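Local atomic coordinates of glycosyl hydrolases family 2, sugar binding domain protein (Bacteroides uniformis str. 3978 T3 ii, PDB entry 6D1P), a protein that probably hydrolyses O-glycosidic bonds as a family 2 glycoside hydrolase, acting as one of the beta-glucuronidases of a human gut bacterium. Residues A[274-278]-A[317-321]; A[122-127]-A[139-145]; A[207-211]-A[221-225]. The contacts are given in a common frame with arbitrary orientation. Residue numbers count along the deposited sequence, not the author numbering.

Interaction 1: residues A[274-278]-A[317-321]; sequences QLWSP and YLNGE
Asn319 lays its side chain against the extended backbone of Leu275 to Ser277: ND2 is 3.7 Å from CB of Leu275 and gives a weak hydrogen bond to O of Trp276 (3.3 Å). Its other end, OD1, accepts from the backbone N of His307. Leu275 and Trp276 are extended (phi/psi -92/134 and -81/133), Ser277 is more fully so (-151/169), and Pro278 turns to -58/-45. Opposite, Leu318 to Glu321 make a type I' turn, with Asn319 at 43/46 and Gly320 at 81/-6, closed by Leu318 N to Glu321 O (2.9 Å) and Glu321 N to Leu318 O (3.0 Å). CA atoms of Leu275 and Asn319, and of Ser277 and Leu318, are 7.7 Å apart. Asn319 fills the gap beside Leu275, and Leu318 (chi1 t, chi2 p) that at Ser277 and Pro278, its CD2 3.6 Å from both CB of Ser277 and CD of Pro278. The contact is an interdomain junction: the loop of the immunoglobulin-like domain between strands 263-271 and 284-292 meets the two-residue turn of hairpin 316-318/321-329, which leads into the TIM barrel. Trp276 and Pro278 lean on Leu382 of strand 382-386, and Trp276 NE1 hydrogen-bonds to Asp377 O in helix 370-379.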
ATOM      1  N   GLN A 274      -6.343 -49.699  22.668  1.00 45.41           N
ATOM      2  CA  GLN A 274      -7.445 -48.862  22.212  1.00 45.56           C
ATOM      3  C   GLN A 274      -7.091 -48.257  20.861  1.00 38.99           C
ATOM      4  O   GLN A 274      -6.024 -47.668  20.697  1.00 34.45           O
ATOM      5  CB  GLN A 274      -7.726 -47.752  23.220  1.00 43.99           C
ATOM      6  CG  GLN A 274      -8.430 -48.196  24.478  1.00 51.85           C
ATOM      7  CD  GLN A 274      -9.352 -47.119  25.023  1.00 53.73           C
ATOM      8  OE1 GLN A 274      -9.093 -46.541  26.084  1.00 49.24           O
ATOM      9  NE2 GLN A 274     -10.439 -46.841  24.292  1.00 45.50           N
ATOM     10  N   LEU A 275      -7.986 -48.401  19.896  1.00 39.00           N
ATOM     11  CA  LEU A 275      -7.704 -47.970  18.536  1.00 37.41           C
ATOM     12  C   LEU A 275      -8.164 -46.532  18.302  1.00 39.15           C
ATOM     13  O   LEU A 275      -9.286 -46.162  18.673  1.00 35.01           O
ATOM     14  CB  LEU A 275      -8.383 -48.908  17.545  1.00 33.90           C
ATOM     15  CG  LEU A 275      -7.893 -50.356  17.618  1.00 39.41           C
ATOM     16  CD1 LEU A 275      -8.605 -51.191  16.568  1.00 40.52           C
ATOM     17  CD2 LEU A 275      -6.392 -50.432  17.437  1.00 37.63           C
ATOM     18  N   TRP A 276      -7.299 -45.726  17.675  1.00 36.23           N
ATOM     19  CA  TRP A 276      -7.709 -44.409  17.198  1.00 35.90           C
ATOM     20  C   TRP A 276      -8.434 -44.534  15.863  1.00 32.23           C
ATOM     21  O   TRP A 276      -7.966 -45.214  14.949  1.00 34.14           O
ATOM     22  CB  TRP A 276      -6.502 -43.483  17.047  1.00 36.99           C
ATOM     23  CG  TRP A 276      -6.858 -42.038  16.721  1.00 34.01           C
ATOM     24  CD1 TRP A 276      -6.938 -41.001  17.605  1.00 32.39           C
ATOM     25  CD2 TRP A 276      -7.174 -41.484  15.428  1.00 33.88           C
ATOM     26  NE1 TRP A 276      -7.283 -39.839  16.949  1.00 33.48           N
ATOM     27  CE2 TRP A 276      -7.431 -40.105  15.615  1.00 30.94           C
ATOM     28  CE3 TRP A 276      -7.251 -42.016  14.132  1.00 31.57           C
ATOM     29  CZ2 TRP A 276      -7.762 -39.255  14.560  1.00 30.88           C
ATOM     30  CZ3 TRP A 276      -7.582 -41.173  13.085  1.00 33.93           C
ATOM     31  CH2 TRP A 276      -7.831 -39.800  13.304  1.00 33.16           C
ATOM     32  N   SER A 277      -9.569 -43.866  15.752  1.00 33.40           N
ATOM     33  CA  SER A 277     -10.287 -43.732  14.493  1.00 35.29           C
ATOM     34  C   SER A 277     -11.054 -42.421  14.543  1.00 33.97           C
ATOM     35  O   SER A 277     -11.137 -41.782  15.596  1.00 31.58           O
ATOM     36  CB  SER A 277     -11.240 -44.907  14.257  1.00 31.06           C
ATOM     37  OG  SER A 277     -12.400 -44.777  15.068  1.00 34.96           O
ATOM     38  N   PRO A 278     -11.607 -41.975  13.410  1.00 34.79           N
ATOM     39  CA  PRO A 278     -12.488 -40.792  13.465  1.00 33.15           C
ATOM     40  C   PRO A 278     -13.669 -40.982  14.390  1.00 36.10           C
ATOM     41  O   PRO A 278     -13.983 -40.085  15.186  1.00 33.11           O
ATOM     42  CB  PRO A 278     -12.931 -40.617  12.004  1.00 30.90           C
ATOM     43  CG  PRO A 278     -11.745 -41.115  11.223  1.00 34.39           C
ATOM     44  CD  PRO A 278     -11.174 -42.276  12.033  1.00 32.15           C
ATOM     45  N   TYR A 317      -9.214 -49.114   3.926  1.00 32.11           N
ATOM     46  CA  TYR A 317      -9.530 -49.928   5.098  1.00 33.65           C
ATOM     47  C   TYR A 317      -8.862 -49.311   6.316  1.00 30.75           C
ATOM     48  O   TYR A 317      -7.642 -49.112   6.338  1.00 33.29           O
ATOM     49  CB  TYR A 317      -9.063 -51.375   4.918  1.00 32.43           C
ATOM     50  CG  TYR A 317      -9.737 -52.104   3.786  1.00 32.50           C
ATOM     51  CD1 TYR A 317      -9.343 -51.893   2.472  1.00 32.24           C
ATOM     52  CD2 TYR A 317     -10.775 -53.007   4.026  1.00 36.70           C
ATOM     53  CE1 TYR A 317      -9.969 -52.552   1.416  1.00 36.94           C
ATOM     54  CE2 TYR A 317     -11.406 -53.679   2.973  1.00 33.59           C
ATOM     55  CZ  TYR A 317     -10.986 -53.455   1.674  1.00 37.07           C
ATOM     56  OH  TYR A 317     -11.578 -54.096   0.605  1.00 33.58           O
ATOM     57  N   LEU A 318      -9.664 -48.992   7.314  1.00 35.28           N
ATOM     58  CA  LEU A 318      -9.183 -48.493   8.591  1.00 32.07           C
ATOM     59  C   LEU A 318      -9.459 -49.544   9.656  1.00 32.82           C
ATOM     60  O   LEU A 318     -10.593 -50.024   9.777  1.00 30.32           O
ATOM     61  CB  LEU A 318      -9.871 -47.172   8.963  1.00 26.45           C
ATOM     62  CG  LEU A 318      -9.386 -46.651  10.316  1.00 29.33           C
ATOM     63  CD1 LEU A 318      -7.958 -46.171  10.164  1.00 25.68           C
ATOM     64  CD2 LEU A 318     -10.306 -45.566  10.865  1.00 32.86           C
ATOM     65  N   ASN A 319      -8.431 -49.903  10.412  1.00 28.73           N
ATOM     66  CA  ASN A 319      -8.550 -50.935  11.436  1.00 36.21           C
ATOM     67  C   ASN A 319      -9.363 -52.141  10.932  1.00 37.23           C
ATOM     68  O   ASN A 319     -10.272 -52.635  11.596  1.00 38.17           O
ATOM     69  CB  ASN A 319      -9.157 -50.335  12.703  1.00 33.87           C
ATOM     70  CG  ASN A 319      -8.292 -49.227  13.281  1.00 36.59           C
ATOM     71  OD1 ASN A 319      -7.066 -49.262  13.159  1.00 36.17           O
ATOM     72  ND2 ASN A 319      -8.923 -48.237  13.912  1.00 32.02           N
ATOM     73  N   GLY A 320      -9.048 -52.594   9.719  1.00 34.99           N
ATOM     74  CA  GLY A 320      -9.624 -53.811   9.180  1.00 34.32           C
ATOM     75  C   GLY A 320     -11.006 -53.701   8.569  1.00 38.38           C
ATOM     76  O   GLY A 320     -11.495 -54.690   8.000  1.00 40.92           O
ATOM     77  N   GLU A 321     -11.666 -52.554   8.660  1.00 39.81           N
ATOM     78  CA  GLU A 321     -12.965 -52.381   8.030  1.00 35.50           C
ATOM     79  C   GLU A 321     -12.889 -51.330   6.920  1.00 38.61           C
ATOM     80  O   GLU A 321     -12.245 -50.281   7.074  1.00 33.84           O
ATOM     81  CB  GLU A 321     -14.020 -51.995   9.071  1.00 39.01           C
ATOM     82  CG  GLU A 321     -14.894 -53.134   9.561  1.00 52.24           C
ATOM     83  CD  GLU A 321     -16.272 -52.638  10.016  1.00 66.78           C
ATOM     84  OE1 GLU A 321     -16.402 -51.429  10.337  1.00 62.00           O
ATOM     85  OE2 GLU A 321     -17.229 -53.445  10.032  1.00 60.09           O
TER

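Interaction 2: residues A[122-127]-A[139-145]; sequences VYTTRI and ADITEAV
Two branched side chains, Val122 and Ile127, enter hollows along a strand-to-helix bend. Residues 122-125 form a type II' turn (Tyr123 44/-120, Thr124 -101/17), closed by Val122 N to Thr125 O (3.0 Å) and Thr125 N to Val122 O (2.9 Å). After it Thr125 and Arg126 are extended and Ile127 bends to -98/-52; facing them, Ala139 and Asp140 are extended, Ile141 (-98/12) is the N-cap, and the helix starts at Thr142, with Val145 N bonded to Ile141 O (2.9 Å). CA atoms pair at 6.4 Å for both Val122 with Ala144 and Ile127 with Ala139. Val122 (chi1 t) sits in the notch between the bend and the first helical turn: its CG2 is 3.8 Å from CB of Ile141, and its CB 3.9 Å from CB of Ala144. Ile127, m at both chi angles, spans the bend: CG2 lies 3.8 Å from CB of Ala139, 3.4 Å from O of Asp140 and 4.0 Å from CG2 of Ile141, while CD1 reaches CB of Ala144 at 3.6 Å. Asp140 shapes the bend as an Asx turn, OD1 accepting from Thr142 N (3.2 Å) and OG1 (2.8 Å); OD2 pairs with Arg106. Here hairpin 117-122/125-131, at one sheet's edge, meets the end of edge strand 137-140 of another sheet and the start of helix 142-149, in the jelly-roll-like beta-sandwich expected of the family 2 sugar-binding domain.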
ATOM      1  N   VAL A 122      17.576  -9.287  17.411  1.00 39.23           N
ATOM      2  CA  VAL A 122      17.734  -8.771  18.767  1.00 33.86           C
ATOM      3  C   VAL A 122      18.507  -7.461  18.654  1.00 36.19           C
ATOM      4  O   VAL A 122      19.646  -7.445  18.163  1.00 35.65           O
ATOM      5  CB  VAL A 122      18.483  -9.766  19.666  1.00 40.35           C
ATOM      6  CG1 VAL A 122      18.904  -9.088  20.980  1.00 40.54           C
ATOM      7  CG2 VAL A 122      17.655 -11.022  19.928  1.00 32.22           C
ATOM      8  N   TYR A 123      17.902  -6.365  19.100  1.00 36.71           N
ATOM      9  CA  TYR A 123      18.469  -5.041  18.860  1.00 34.14           C
ATOM     10  C   TYR A 123      18.940  -4.931  17.406  1.00 36.27           C
ATOM     11  O   TYR A 123      18.132  -5.112  16.492  1.00 36.40           O
ATOM     12  CB  TYR A 123      19.597  -4.757  19.856  1.00 35.54           C
ATOM     13  CG  TYR A 123      20.041  -3.312  19.883  1.00 39.01           C
ATOM     14  CD1 TYR A 123      21.389  -2.983  19.830  1.00 40.25           C
ATOM     15  CD2 TYR A 123      19.110  -2.275  19.938  1.00 34.66           C
ATOM     16  CE1 TYR A 123      21.809  -1.657  19.838  1.00 41.22           C
ATOM     17  CE2 TYR A 123      19.517  -0.950  19.954  1.00 43.56           C
ATOM     18  CZ  TYR A 123      20.878  -0.645  19.901  1.00 43.62           C
ATOM     19  OH  TYR A 123      21.303   0.667  19.912  1.00 45.28           O
ATOM     20  N   THR A 124      20.228  -4.681  17.157  1.00 29.88           N
ATOM     21  CA  THR A 124      20.697  -4.456  15.796  1.00 33.40           C
ATOM     22  C   THR A 124      21.373  -5.671  15.188  1.00 34.00           C
ATOM     23  O   THR A 124      22.079  -5.535  14.185  1.00 35.18           O
ATOM     24  CB  THR A 124      21.664  -3.277  15.746  1.00 38.90           C
ATOM     25  OG1 THR A 124      22.854  -3.618  16.467  1.00 40.59           O
ATOM     26  CG2 THR A 124      21.024  -2.054  16.353  1.00 34.82           C
ATOM     27  N   THR A 125      21.170  -6.843  15.764  1.00 34.09           N
ATOM     28  CA  THR A 125      21.858  -8.055  15.354  1.00 38.45           C
ATOM     29  C   THR A 125      20.835  -9.028  14.779  1.00 39.09           C
ATOM     30  O   THR A 125      19.864  -9.382  15.459  1.00 35.65           O
ATOM     31  CB  THR A 125      22.581  -8.679  16.546  1.00 41.66           C
ATOM     32  OG1 THR A 125      23.443  -7.703  17.139  1.00 46.04           O
ATOM     33  CG2 THR A 125      23.409  -9.881  16.099  1.00 39.82           C
ATOM     34  N   ARG A 126      21.051  -9.466  13.540  1.00 35.07           N
ATOM     35  CA  ARG A 126      20.163 -10.466  12.962  1.00 36.50           C
ATOM     36  C   ARG A 126      20.472 -11.837  13.547  1.00 33.85           C
ATOM     37  O   ARG A 126      21.637 -12.225  13.663  1.00 37.70           O
ATOM     38  CB  ARG A 126      20.295 -10.499  11.444  1.00 37.17           C
ATOM     39  CG  ARG A 126      19.544 -11.658  10.821  1.00 38.62           C
ATOM     40  CD  ARG A 126      18.709 -11.258   9.616  1.00 35.96           C
ATOM     41  NE  ARG A 126      19.517 -10.830   8.492  1.00 38.09           N
ATOM     42  CZ  ARG A 126      20.226 -11.647   7.724  1.00 53.56           C
ATOM     43  NH1 ARG A 126      20.942 -11.145   6.720  1.00 57.28           N
ATOM     44  NH2 ARG A 126      20.236 -12.955   7.964  1.00 52.19           N
ATOM     45  N   ILE A 127      19.427 -12.566  13.918  1.00 33.98           N
ATOM     46  CA  ILE A 127      19.556 -13.852  14.598  1.00 37.51           C
ATOM     47  C   ILE A 127      19.428 -15.010  13.624  1.00 40.38           C
ATOM     48  O   ILE A 127      20.269 -15.908  13.590  1.00 43.38           O
ATOM     49  CB  ILE A 127      18.489 -13.965  15.711  1.00 37.83           C
ATOM     50  CG1 ILE A 127      18.541 -12.750  16.649  1.00 37.22           C
ATOM     51  CG2 ILE A 127      18.596 -15.325  16.433  1.00 36.12           C
ATOM     52  CD1 ILE A 127      19.952 -12.392  17.137  1.00 37.27           C
ATOM     53  N   ALA A 139      14.347 -19.375  16.436  1.00 35.92           N
ATOM     54  CA  ALA A 139      15.537 -18.531  16.449  1.00 36.43           C
ATOM     55  C   ALA A 139      16.100 -18.534  17.860  1.00 39.26           C
ATOM     56  O   ALA A 139      15.397 -18.167  18.811  1.00 41.06           O
ATOM     57  CB  ALA A 139      15.213 -17.101  15.999  1.00 32.15           C
ATOM     58  N   ASP A 140      17.356 -18.943  17.996  1.00 37.29           N
ATOM     59  CA  ASP A 140      18.007 -19.038  19.296  1.00 42.06           C
ATOM     60  C   ASP A 140      18.628 -17.682  19.616  1.00 39.36           C
ATOM     61  O   ASP A 140      19.652 -17.307  19.037  1.00 41.99           O
ATOM     62  CB  ASP A 140      19.053 -20.155  19.289  1.00 40.60           C
ATOM     63  CG  ASP A 140      19.484 -20.567  20.694  1.00 47.22           C
ATOM     64  OD1 ASP A 140      19.843 -19.672  21.488  1.00 43.51           O
ATOM     65  OD2 ASP A 140      19.455 -21.788  21.003  1.00 48.26           O
ATOM     66  N   ILE A 141      18.012 -16.941  20.535  1.00 38.45           N
ATOM     67  CA  ILE A 141      18.469 -15.586  20.828  1.00 41.33           C
ATOM     68  C   ILE A 141      19.365 -15.540  22.059  1.00 42.91           C
ATOM     69  O   ILE A 141      19.688 -14.449  22.547  1.00 43.78           O
ATOM     70  CB  ILE A 141      17.283 -14.630  20.983  1.00 39.53           C
ATOM     71  CG1 ILE A 141      16.465 -15.022  22.206  1.00 40.74           C
ATOM     72  CG2 ILE A 141      16.424 -14.653  19.728  1.00 38.15           C
ATOM     73  CD1 ILE A 141      15.347 -14.078  22.485  1.00 41.97           C
ATOM     74  N   THR A 142      19.810 -16.701  22.541  1.00 45.00           N
ATOM     75  CA  THR A 142      20.481 -16.797  23.835  1.00 48.65           C
ATOM     76  C   THR A 142      21.737 -15.935  23.882  1.00 45.25           C
ATOM     77  O   THR A 142      21.918 -15.130  24.804  1.00 48.13           O
ATOM     78  CB  THR A 142      20.807 -18.267  24.132  1.00 45.53           C
ATOM     79  OG1 THR A 142      19.590 -19.018  24.206  1.00 43.11           O
ATOM     80  CG2 THR A 142      21.549 -18.405  25.446  1.00 46.55           C
ATOM     81  N   GLU A 143      22.613 -16.080  22.892  1.00 43.89           N
ATOM     82  CA  GLU A 143      23.874 -15.355  22.940  1.00 51.93           C
ATOM     83  C   GLU A 143      23.686 -13.865  22.684  1.00 50.68           C
ATOM     84  O   GLU A 143      24.409 -13.045  23.260  1.00 52.26           O
ATOM     85  CB  GLU A 143      24.869 -15.969  21.952  1.00 49.02           C
ATOM     86  CG  GLU A 143      25.657 -17.112  22.576  1.00 58.09           C
ATOM     87  CD  GLU A 143      26.106 -16.777  24.003  1.00 71.65           C
ATOM     88  OE1 GLU A 143      25.467 -17.261  24.974  1.00 67.87           O
ATOM     89  OE2 GLU A 143      27.089 -16.007  24.148  1.00 76.53           O
ATOM     90  N   ALA A 144      22.713 -13.492  21.850  1.00 47.59           N
ATOM     91  CA  ALA A 144      22.512 -12.076  21.562  1.00 47.08           C
ATOM     92  C   ALA A 144      21.876 -11.351  22.740  1.00 50.10           C
ATOM     93  O   ALA A 144      22.176 -10.169  22.974  1.00 46.24           O
ATOM     94  CB  ALA A 144      21.663 -11.908  20.306  1.00 39.39           C
ATOM     95  N   VAL A 145      21.000 -12.033  23.488  1.00 45.69           N
ATOM     96  CA  VAL A 145      20.455 -11.433  24.700  1.00 50.93           C
ATOM     97  C   VAL A 145      21.578 -11.160  25.690  1.00 56.40           C
ATOM     98  O   VAL A 145      21.657 -10.082  26.296  1.00 54.07           O
ATOM     99  CB  VAL A 145      19.374 -12.333  25.321  1.00 46.20           C
ATOM    100  CG1 VAL A 145      19.060 -11.862  26.723  1.00 47.29           C
ATOM    101  CG2 VAL A 145      18.103 -12.313  24.484  1.00 42.92           C
TER

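Interaction 3: residues A[207-211]-A[221-225]; sequences IRIEA and SISID
Strands 207-211 and 221-225 are neighbouring arms of an antiparallel beta hairpin in the immunoglobulin-like domain of the family 2 fold. Both are extended, their axes 4.8 Å apart at closest approach and their N-to-C directions at 166°. Four backbone hydrogen bonds set the register. Arg208 and Asp225 are a hydrogen-bonded pair (CA to CA 5.1 Å), with Arg208 N to Asp225 O at 2.8 Å and Asp225 N to Arg208 O at 2.9 Å. Glu210 and Ser223 are the next such pair (CA to CA 5.2 Å), with Glu210 N to Ser223 O at 2.9 Å and Ser223 N to Glu210 O at 3.0 Å. The non-hydrogen-bonded pairs are Ile209 with Ile224 (CA to CA 4.7 Å) and Ala211 with Ile222 (4.5 Å). CA-H...O contacts supplement them, including Ala211 CA to Ser221 O at 3.2 Å and Ile224 CA to Arg208 O at 3.3 Å. Apolar contacts occupy the face bearing Ile209, Ala211, Ile222 and Ile224. Ile209, chi1 m and chi2 t, places CG2 4.0 Å from CG2 of Ile222 and 4.3 Å from CG1 of Ile224; this face packs on strands 284-292 and 295-303 in the sandwich interior. Charges gather on the face bearing Arg208, Glu210, Ser223 and Asp225. Arg208, t through chi3, forms a salt-bridge network with Glu210 and Asp225. Asp225 OD1 is hydrogen-bonded to Ser265 OG, while its OD2 lies 4.0 Å from Arg208 NE, a long salt bridge well out of the guanidinium plane. Within its own strand Arg208 makes a hydrogen-bonded salt bridge, NE to Glu210 OE2 at 2.5 Å.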
ATOM      1  N   ILE A 207      11.426 -36.075  19.497  1.00 44.32           N
ATOM      2  CA  ILE A 207      10.792 -37.242  20.112  1.00 45.76           C
ATOM      3  C   ILE A 207       9.834 -37.875  19.115  1.00 42.28           C
ATOM      4  O   ILE A 207       8.706 -37.403  18.923  1.00 45.49           O
ATOM      5  CB  ILE A 207      10.056 -36.873  21.418  1.00 52.28           C
ATOM      6  CG1 ILE A 207      11.065 -36.456  22.490  1.00 51.31           C
ATOM      7  CG2 ILE A 207       9.155 -38.029  21.911  1.00 41.43           C
ATOM      8  CD1 ILE A 207      10.505 -36.431  23.880  1.00 50.22           C
ATOM      9  N   ARG A 208      10.272 -38.952  18.483  1.00 43.06           N
ATOM     10  CA  ARG A 208       9.504 -39.613  17.437  1.00 40.68           C
ATOM     11  C   ARG A 208       8.824 -40.847  18.021  1.00 45.35           C
ATOM     12  O   ARG A 208       9.462 -41.648  18.715  1.00 47.03           O
ATOM     13  CB  ARG A 208      10.428 -39.975  16.270  1.00 44.22           C
ATOM     14  CG  ARG A 208       9.871 -40.937  15.237  1.00 48.92           C
ATOM     15  CD  ARG A 208      11.033 -41.655  14.545  1.00 52.63           C
ATOM     16  NE  ARG A 208      10.657 -42.259  13.272  1.00 51.48           N
ATOM     17  CZ  ARG A 208      11.445 -42.256  12.201  1.00 54.12           C
ATOM     18  NH1 ARG A 208      12.635 -41.670  12.268  1.00 52.85           N
ATOM     19  NH2 ARG A 208      11.043 -42.819  11.063  1.00 49.66           N
ATOM     20  N   ILE A 209       7.529 -40.992  17.756  1.00 42.78           N
ATOM     21  CA  ILE A 209       6.713 -42.031  18.364  1.00 41.46           C
ATOM     22  C   ILE A 209       5.969 -42.749  17.250  1.00 44.35           C
ATOM     23  O   ILE A 209       5.094 -42.156  16.602  1.00 44.49           O
ATOM     24  CB  ILE A 209       5.732 -41.466  19.396  1.00 38.46           C
ATOM     25  CG1 ILE A 209       6.485 -40.700  20.480  1.00 42.28           C
ATOM     26  CG2 ILE A 209       4.929 -42.587  20.030  1.00 40.34           C
ATOM     27  CD1 ILE A 209       5.598 -40.193  21.583  1.00 40.89           C
ATOM     28  N   GLU A 210       6.306 -44.020  17.025  1.00 35.83           N
ATOM     29  CA  GLU A 210       5.663 -44.834  16.002  1.00 37.12           C
ATOM     30  C   GLU A 210       4.881 -45.950  16.690  1.00 40.38           C
ATOM     31  O   GLU A 210       5.449 -46.956  17.124  1.00 43.04           O
ATOM     32  CB  GLU A 210       6.684 -45.393  15.030  1.00 42.83           C
ATOM     33  CG  GLU A 210       7.530 -44.337  14.333  1.00 45.82           C
ATOM     34  CD  GLU A 210       8.293 -44.923  13.155  1.00 49.06           C
ATOM     35  OE1 GLU A 210       7.913 -46.020  12.686  1.00 48.55           O
ATOM     36  OE2 GLU A 210       9.266 -44.297  12.702  1.00 53.79           O
ATOM     37  N   ALA A 211       3.578 -45.754  16.804  1.00 36.49           N
ATOM     38  CA  ALA A 211       2.683 -46.788  17.274  1.00 36.04           C
ATOM     39  C   ALA A 211       2.237 -47.611  16.075  1.00 41.49           C
ATOM     40  O   ALA A 211       1.786 -47.054  15.069  1.00 41.52           O
ATOM     41  CB  ALA A 211       1.478 -46.181  17.992  1.00 33.18           C
ATOM     42  N   SER A 221       2.660 -52.045  19.163  1.00 44.45           N
ATOM     43  CA  SER A 221       4.061 -51.782  19.415  1.00 45.86           C
ATOM     44  C   SER A 221       4.283 -50.275  19.418  1.00 46.05           C
ATOM     45  O   SER A 221       3.664 -49.551  18.636  1.00 44.36           O
ATOM     46  CB  SER A 221       4.922 -52.462  18.360  1.00 44.64           C
ATOM     47  OG  SER A 221       6.187 -52.763  18.905  1.00 56.37           O
ATOM     48  N   ILE A 222       5.150 -49.805  20.313  1.00 45.66           N
ATOM     49  CA  ILE A 222       5.495 -48.393  20.424  1.00 41.78           C
ATOM     50  C   ILE A 222       7.004 -48.300  20.319  1.00 43.41           C
ATOM     51  O   ILE A 222       7.713 -48.580  21.287  1.00 48.78           O
ATOM     52  CB  ILE A 222       5.010 -47.763  21.734  1.00 47.10           C
ATOM     53  CG1 ILE A 222       3.533 -48.068  21.980  1.00 43.60           C
ATOM     54  CG2 ILE A 222       5.250 -46.249  21.713  1.00 46.31           C
ATOM     55  CD1 ILE A 222       3.050 -47.648  23.358  1.00 43.08           C
ATOM     56  N   SER A 223       7.506 -47.886  19.167  1.00 44.09           N
ATOM     57  CA  SER A 223       8.915 -47.551  19.043  1.00 42.96           C
ATOM     58  C   SER A 223       9.077 -46.057  19.305  1.00 44.10           C
ATOM     59  O   SER A 223       8.334 -45.243  18.752  1.00 44.12           O
ATOM     60  CB  SER A 223       9.443 -47.938  17.663  1.00 39.53           C
ATOM     61  OG  SER A 223      10.717 -47.368  17.437  1.00 52.88           O
ATOM     62  N   ILE A 224      10.024 -45.701  20.170  1.00 44.63           N
ATOM     63  CA  ILE A 224      10.221 -44.317  20.586  1.00 47.96           C
ATOM     64  C   ILE A 224      11.689 -43.956  20.419  1.00 49.44           C
ATOM     65  O   ILE A 224      12.559 -44.577  21.042  1.00 49.82           O
ATOM     66  CB  ILE A 224       9.769 -44.082  22.033  1.00 44.19           C
ATOM     67  CG1 ILE A 224       8.268 -44.288  22.139  1.00 43.93           C
ATOM     68  CG2 ILE A 224      10.110 -42.683  22.477  1.00 43.47           C
ATOM     69  CD1 ILE A 224       7.721 -43.926  23.484  1.00 52.65           C
ATOM     70  N   ASP A 225      11.959 -42.939  19.601  1.00 47.31           N
ATOM     71  CA  ASP A 225      13.306 -42.432  19.368  1.00 47.19           C
ATOM     72  C   ASP A 225      13.410 -41.018  19.916  1.00 48.14           C
ATOM     73  O   ASP A 225      12.568 -40.167  19.609  1.00 43.90           O
ATOM     74  CB  ASP A 225      13.651 -42.444  17.879  1.00 50.94           C
ATOM     75  CG  ASP A 225      13.461 -43.810  17.254  1.00 54.06           C
ATOM     76  OD1 ASP A 225      13.859 -44.810  17.892  1.00 57.91           O
ATOM     77  OD2 ASP A 225      12.902 -43.887  16.136  1.00 56.48           O
TER

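How the interactions relate
All three contacts mix buried apolar residues (Ile209, Ile222 and Ile224 in interaction 3, Val122 and Ile141 in interaction 2, Trp276, Pro278 and Leu318 in interaction 1) with partly exposed ones. Interaction 3 joins adjacent strands of one sheet, so backbone hydrogen bonds dominate, with an apolar face toward the sandwich and a charged, partly exposed one. Interaction 2, in the sugar-binding domain, works mainly through aliphatic side chains, between a hairpin and a strand-to-helix bend. Interaction 1 spans two family regions, with the smallest buried area and one weak side-chain-to-backbone bond. Interactions 1 and 3 are the closest two, centres about 19 Å apart, without touching; interaction 2 lies about 47 and 34 Å from them, centre to centre.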